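Local coordinates for protein BSU-2 beta-lactamase (Bacillus subtilis, PDB 6W5E) that probably hydrolyses the beta-lactam ring of penicillin-type antibiotics as a class D serine beta-lactamase, at residues 86-91 with 142-147; 53-58 with 181-186. All coordinates share one frame; numbering follows the deposited sequence.

Interaction 1 of 2, residues 86-91 with 142-147; sequences GLQVKA and KTWLHT
The indole of Trp144 meets the segment 86-91 obliquely, through Val89 and Gln88. Val89 touches the pyrrole part, its CG1 lying 3.7 Å from Trp144 NE1 and 4.4 Å from Trp144 CE2; with chi1 -51°, CG1 lies anti to the carbonyl carbon and is the methyl that reaches the indole. The side chains of Val89 and Trp144 run past one another in opposite directions. Gln88 takes the six-membered part: its CG is 3.9 Å from Trp144 CZ2 and 4.0 Å from Trp144 CH2. Gln88 crosses the indole at about a right angle, and its amide plane is turned 54° from the ring plane, so the two flat groups do not stack. The ring of Phe189 meets the indole with its plane nearly parallel to it, and Ile85 of helix 81-88 also touches Trp144. With the chain bent about the CB-CG bond (chi2 66°), the Gln88 amide turns away from the indole, and OE1 accepts a hydrogen bond from the backbone N of Asp190. A Schellman motif ends helix 81-88: Lys90 has positive phi, Lys90 N bonds to Leu87 O at 3.1 Å, and Ala91 N bonds weakly to Gly86 O. No hydrogen bond joins the two segments, so their contact rests on van der Waals packing of aliphatic carbons on the indole, probably one share of the packing that Ile85 and Phe189 also give Trp144.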
# COMPACT_ATOMS: atom_id res chain seq x y z
N GLY A 86 -7.73 -10.77 6.37
CA GLY A 86 -7.29 -11.79 7.32
C GLY A 86 -7.76 -11.51 8.73
O GLY A 86 -8.20 -12.43 9.43
N LEU A 87 -7.70 -10.25 9.15
CA LEU A 87 -8.23 -9.90 10.47
C LEU A 87 -9.74 -10.03 10.50
O LEU A 87 -10.30 -10.56 11.47
CB LEU A 87 -7.82 -8.47 10.82
CG LEU A 87 -6.34 -8.27 11.13
CD1 LEU A 87 -5.94 -6.79 11.05
CD2 LEU A 87 -5.99 -8.88 12.49
N GLN A 88 -10.42 -9.58 9.44
CA GLN A 88 -11.89 -9.60 9.43
C GLN A 88 -12.42 -11.02 9.54
O GLN A 88 -13.39 -11.27 10.27
CB GLN A 88 -12.42 -8.92 8.17
CG GLN A 88 -13.93 -8.76 8.14
CD GLN A 88 -14.45 -7.81 9.21
OE1 GLN A 88 -13.76 -6.87 9.60
NE2 GLN A 88 -15.67 -8.05 9.67
N VAL A 89 -11.81 -11.98 8.82
CA VAL A 89 -12.26 -13.37 8.84
C VAL A 89 -11.61 -14.18 9.95
O VAL A 89 -11.84 -15.40 10.02
CB VAL A 89 -12.10 -14.08 7.48
CG1 VAL A 89 -12.71 -13.27 6.35
CG2 VAL A 89 -10.62 -14.42 7.20
N LYS A 90 -10.81 -13.54 10.80
CA LYS A 90 -10.16 -14.19 11.94
C LYS A 90 -9.15 -15.26 11.53
O LYS A 90 -8.88 -16.20 12.29
CB LYS A 90 -11.18 -14.72 12.96
CG LYS A 90 -12.17 -13.65 13.40
CD LYS A 90 -13.06 -14.12 14.54
N ALA A 91 -8.56 -15.13 10.34
CA ALA A 91 -7.42 -15.98 9.98
C ALA A 91 -6.16 -15.58 10.74
O ALA A 91 -5.24 -16.39 10.86
CB ALA A 91 -7.17 -15.95 8.47
N LYS A 142 -11.65 -14.42 -3.49
CA LYS A 142 -12.34 -13.95 -4.69
C LYS A 142 -13.54 -13.09 -4.34
O LYS A 142 -13.74 -12.01 -4.91
CB LYS A 142 -12.74 -15.14 -5.55
CG LYS A 142 -13.33 -14.77 -6.90
CD LYS A 142 -12.31 -14.05 -7.78
CE LYS A 142 -12.76 -14.00 -9.23
NZ LYS A 142 -11.88 -13.13 -10.05
N THR A 143 -14.36 -13.55 -3.38
CA THR A 143 -15.52 -12.76 -2.96
C THR A 143 -15.08 -11.40 -2.42
O THR A 143 -15.65 -10.36 -2.78
CB THR A 143 -16.31 -13.53 -1.90
OG1 THR A 143 -16.83 -14.73 -2.48
CG2 THR A 143 -17.46 -12.69 -1.37
N TRP A 144 -14.04 -11.39 -1.58
CA TRP A 144 -13.59 -10.12 -1.00
C TRP A 144 -13.04 -9.17 -2.06
O TRP A 144 -13.27 -7.96 -1.98
CB TRP A 144 -12.56 -10.39 0.10
CG TRP A 144 -13.19 -10.66 1.43
CD1 TRP A 144 -13.33 -11.87 2.05
CD2 TRP A 144 -13.79 -9.69 2.29
NE1 TRP A 144 -13.98 -11.70 3.26
CE2 TRP A 144 -14.27 -10.37 3.42
CE3 TRP A 144 -13.97 -8.30 2.21
CZ2 TRP A 144 -14.92 -9.72 4.47
CZ3 TRP A 144 -14.61 -7.66 3.25
CH2 TRP A 144 -15.08 -8.36 4.36
N LEU A 145 -12.30 -9.68 -3.04
CA LEU A 145 -11.77 -8.78 -4.06
C LEU A 145 -12.87 -8.16 -4.90
O LEU A 145 -12.71 -7.04 -5.41
CB LEU A 145 -10.72 -9.48 -4.93
CG LEU A 145 -9.42 -9.88 -4.22
CD1 LEU A 145 -8.32 -10.14 -5.23
CD2 LEU A 145 -8.96 -8.84 -3.21
N HIS A 146 -14.01 -8.85 -5.08
CA HIS A 146 -15.12 -8.18 -5.75
C HIS A 146 -15.78 -7.16 -4.85
O HIS A 146 -16.14 -6.07 -5.31
CB HIS A 146 -16.14 -9.17 -6.32
CG HIS A 146 -17.00 -8.57 -7.40
ND1 HIS A 146 -16.47 -8.06 -8.56
CD2 HIS A 146 -18.34 -8.40 -7.49
CE1 HIS A 146 -17.45 -7.60 -9.33
NE2 HIS A 146 -18.59 -7.79 -8.70
N THR A 147 -15.95 -7.48 -3.56
CA THR A 147 -16.46 -6.49 -2.61
C THR A 147 -15.62 -5.22 -2.63
O THR A 147 -16.15 -4.11 -2.55
CB THR A 147 -16.49 -7.11 -1.20
OG1 THR A 147 -17.59 -8.02 -1.12
CG2 THR A 147 -16.66 -6.04 -0.12

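Interaction 2 of 2, residues 53-58 with 181-186; sequences HDLQKD and KLAKEE
Leu55 reaches across to helix 172-184 and divides its two methyls between Ala183 and Lys184. From CB the side chain heads for the helix, and CG stands beside the backbone N, opposite the carbonyl carbon (chi1 -75°), where it forks. CD1 meets Ala183 CB at 3.9 Å, a plain methyl-to-methyl touch. CD2 lies against the aliphatic part of Lys184, 3.8 Å from Lys184 CE and 4.0 Å from Lys184 CG, and it also sits at the edge of the His53 ring, in its plane. The lysine chain is extended beyond CG and passes Leu55 at a slant, carrying its ammonium past the methyl to a salt bridge with Glu180, one turn earlier in the helix. Asp58 OD1, 5.6 Å from Lys184 NZ, is too far for contact but could add a weak electrostatic pull. The turn bearing Leu55 is shaped by an Asx motif: Lys57 N donates to Asp54 OD1 at 3.0 Å, coming from above the carboxylate plane. The contact thus sets the end of strand 48-54 and the turn leading to strand 59-63 against the last turn of helix 172-184, while Val239 of the adjoining strand 236-244 touches both Leu55 and Ala183.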
# COMPACT_ATOMS: atom_id res chain seq x y z
N HIS A 53 -4.76 12.93 -3.17
CA HIS A 53 -6.16 13.27 -2.95
C HIS A 53 -6.33 14.00 -1.63
O HIS A 53 -5.95 13.48 -0.58
CB HIS A 53 -7.05 12.03 -2.96
CG HIS A 53 -8.49 12.33 -2.71
ND1 HIS A 53 -9.34 12.78 -3.70
CD2 HIS A 53 -9.23 12.30 -1.57
CE1 HIS A 53 -10.54 12.99 -3.19
NE2 HIS A 53 -10.50 12.71 -1.90
N ASP A 54 -6.92 15.19 -1.69
CA ASP A 54 -7.28 16.01 -0.53
C ASP A 54 -8.62 15.52 0.01
O ASP A 54 -9.66 15.71 -0.63
CB ASP A 54 -7.38 17.45 -1.01
CG ASP A 54 -7.62 18.46 0.10
OD1 ASP A 54 -8.24 18.11 1.13
OD2 ASP A 54 -7.23 19.63 -0.08
N LEU A 55 -8.61 14.89 1.19
CA LEU A 55 -9.84 14.33 1.75
C LEU A 55 -10.82 15.43 2.16
O LEU A 55 -12.02 15.32 1.89
CB LEU A 55 -9.52 13.41 2.93
CG LEU A 55 -8.95 12.05 2.51
CD1 LEU A 55 -8.22 11.39 3.68
CD2 LEU A 55 -10.06 11.16 1.96
N GLN A 56 -10.33 16.50 2.78
CA GLN A 56 -11.23 17.56 3.25
C GLN A 56 -11.94 18.25 2.10
O GLN A 56 -13.13 18.56 2.19
CB GLN A 56 -10.46 18.58 4.08
CG GLN A 56 -10.31 18.21 5.54
CD GLN A 56 -9.60 19.29 6.32
OE1 GLN A 56 -9.22 20.33 5.77
NE2 GLN A 56 -9.40 19.05 7.61
N LYS A 57 -11.23 18.49 0.99
CA LYS A 57 -11.77 19.27 -0.11
C LYS A 57 -12.31 18.42 -1.25
O LYS A 57 -12.98 18.96 -2.13
CB LYS A 57 -10.70 20.21 -0.66
CG LYS A 57 -10.06 21.15 0.35
CD LYS A 57 -9.80 22.51 -0.26
CE LYS A 57 -10.01 23.62 0.75
NZ LYS A 57 -9.64 23.13 2.09
N ASP A 58 -12.03 17.12 -1.26
CA ASP A 58 -12.43 16.23 -2.34
C ASP A 58 -11.87 16.69 -3.70
O ASP A 58 -12.60 17.02 -4.63
CB ASP A 58 -13.95 16.03 -2.39
CG ASP A 58 -14.34 14.89 -3.29
OD1 ASP A 58 -13.49 14.03 -3.57
OD2 ASP A 58 -15.51 14.86 -3.73
N LYS A 181 -11.12 4.94 0.53
CA LYS A 181 -12.14 4.29 1.35
C LYS A 181 -11.57 3.82 2.68
O LYS A 181 -12.24 3.92 3.72
CB LYS A 181 -12.76 3.13 0.58
CG LYS A 181 -13.46 3.54 -0.69
CD LYS A 181 -13.85 2.32 -1.51
CE LYS A 181 -14.61 2.68 -2.77
NZ LYS A 181 -14.67 1.51 -3.68
N LEU A 182 -10.34 3.29 2.68
CA LEU A 182 -9.72 2.89 3.94
C LEU A 182 -9.46 4.10 4.84
O LEU A 182 -9.74 4.06 6.04
CB LEU A 182 -8.42 2.12 3.66
CG LEU A 182 -7.59 1.75 4.90
CD1 LEU A 182 -8.40 0.84 5.84
CD2 LEU A 182 -6.26 1.10 4.50
N ALA A 183 -8.94 5.19 4.27
CA ALA A 183 -8.72 6.40 5.07
C ALA A 183 -10.01 6.88 5.71
O ALA A 183 -10.03 7.25 6.90
CB ALA A 183 -8.12 7.49 4.19
N LYS A 184 -11.10 6.90 4.95
CA LYS A 184 -12.39 7.32 5.45
C LYS A 184 -13.06 6.27 6.32
O LYS A 184 -14.12 6.55 6.90
CB LYS A 184 -13.31 7.62 4.27
CG LYS A 184 -12.95 8.84 3.43
CD LYS A 184 -13.89 8.89 2.21
CE LYS A 184 -13.71 10.11 1.34
NZ LYS A 184 -14.61 10.03 0.15
N GLU A 185 -12.50 5.07 6.38
CA GLU A 185 -13.09 3.94 7.10
C GLU A 185 -14.48 3.60 6.58
O GLU A 185 -15.37 3.20 7.33
CB GLU A 185 -13.03 4.11 8.62
CG GLU A 185 -11.58 4.33 9.04
CD GLU A 185 -11.38 4.56 10.52
OE1 GLU A 185 -12.36 4.44 11.28
OE2 GLU A 185 -10.23 4.85 10.90
N GLU A 186 -14.66 3.76 5.26
CA GLU A 186 -15.89 3.41 4.55
C GLU A 186 -15.72 2.12 3.77
O GLU A 186 -16.07 2.02 2.59
CB GLU A 186 -16.32 4.56 3.64
CG GLU A 186 -16.82 5.77 4.43
CD GLU A 186 -17.07 7.00 3.58
OE1 GLU A 186 -16.91 6.93 2.35
OE2 GLU A 186 -17.41 8.06 4.15

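How the interactions relate
From the N terminus, the chain first runs along strand 48-54, whose end and following turn form 53-58, the first half of interaction 2. It then passes strand 59-63 and enters the helical part of the fold, where 86-91 opens interaction 1. Helix 138-147 closes that loop after 50 intervening residues, and the next helix, 172-184, brings 181-186 back to the sheet, closing the larger loop of 122 residues. Interaction 1 is therefore nested inside interaction 2. The inner contact joins the C-terminal end of helix 81-88, and the residue after it, to helix 138-147; the outer one ties the helical part to the antiparallel sheet. Their centres are 22 Å apart and they do not touch, the nearest atoms being about 6 Å apart.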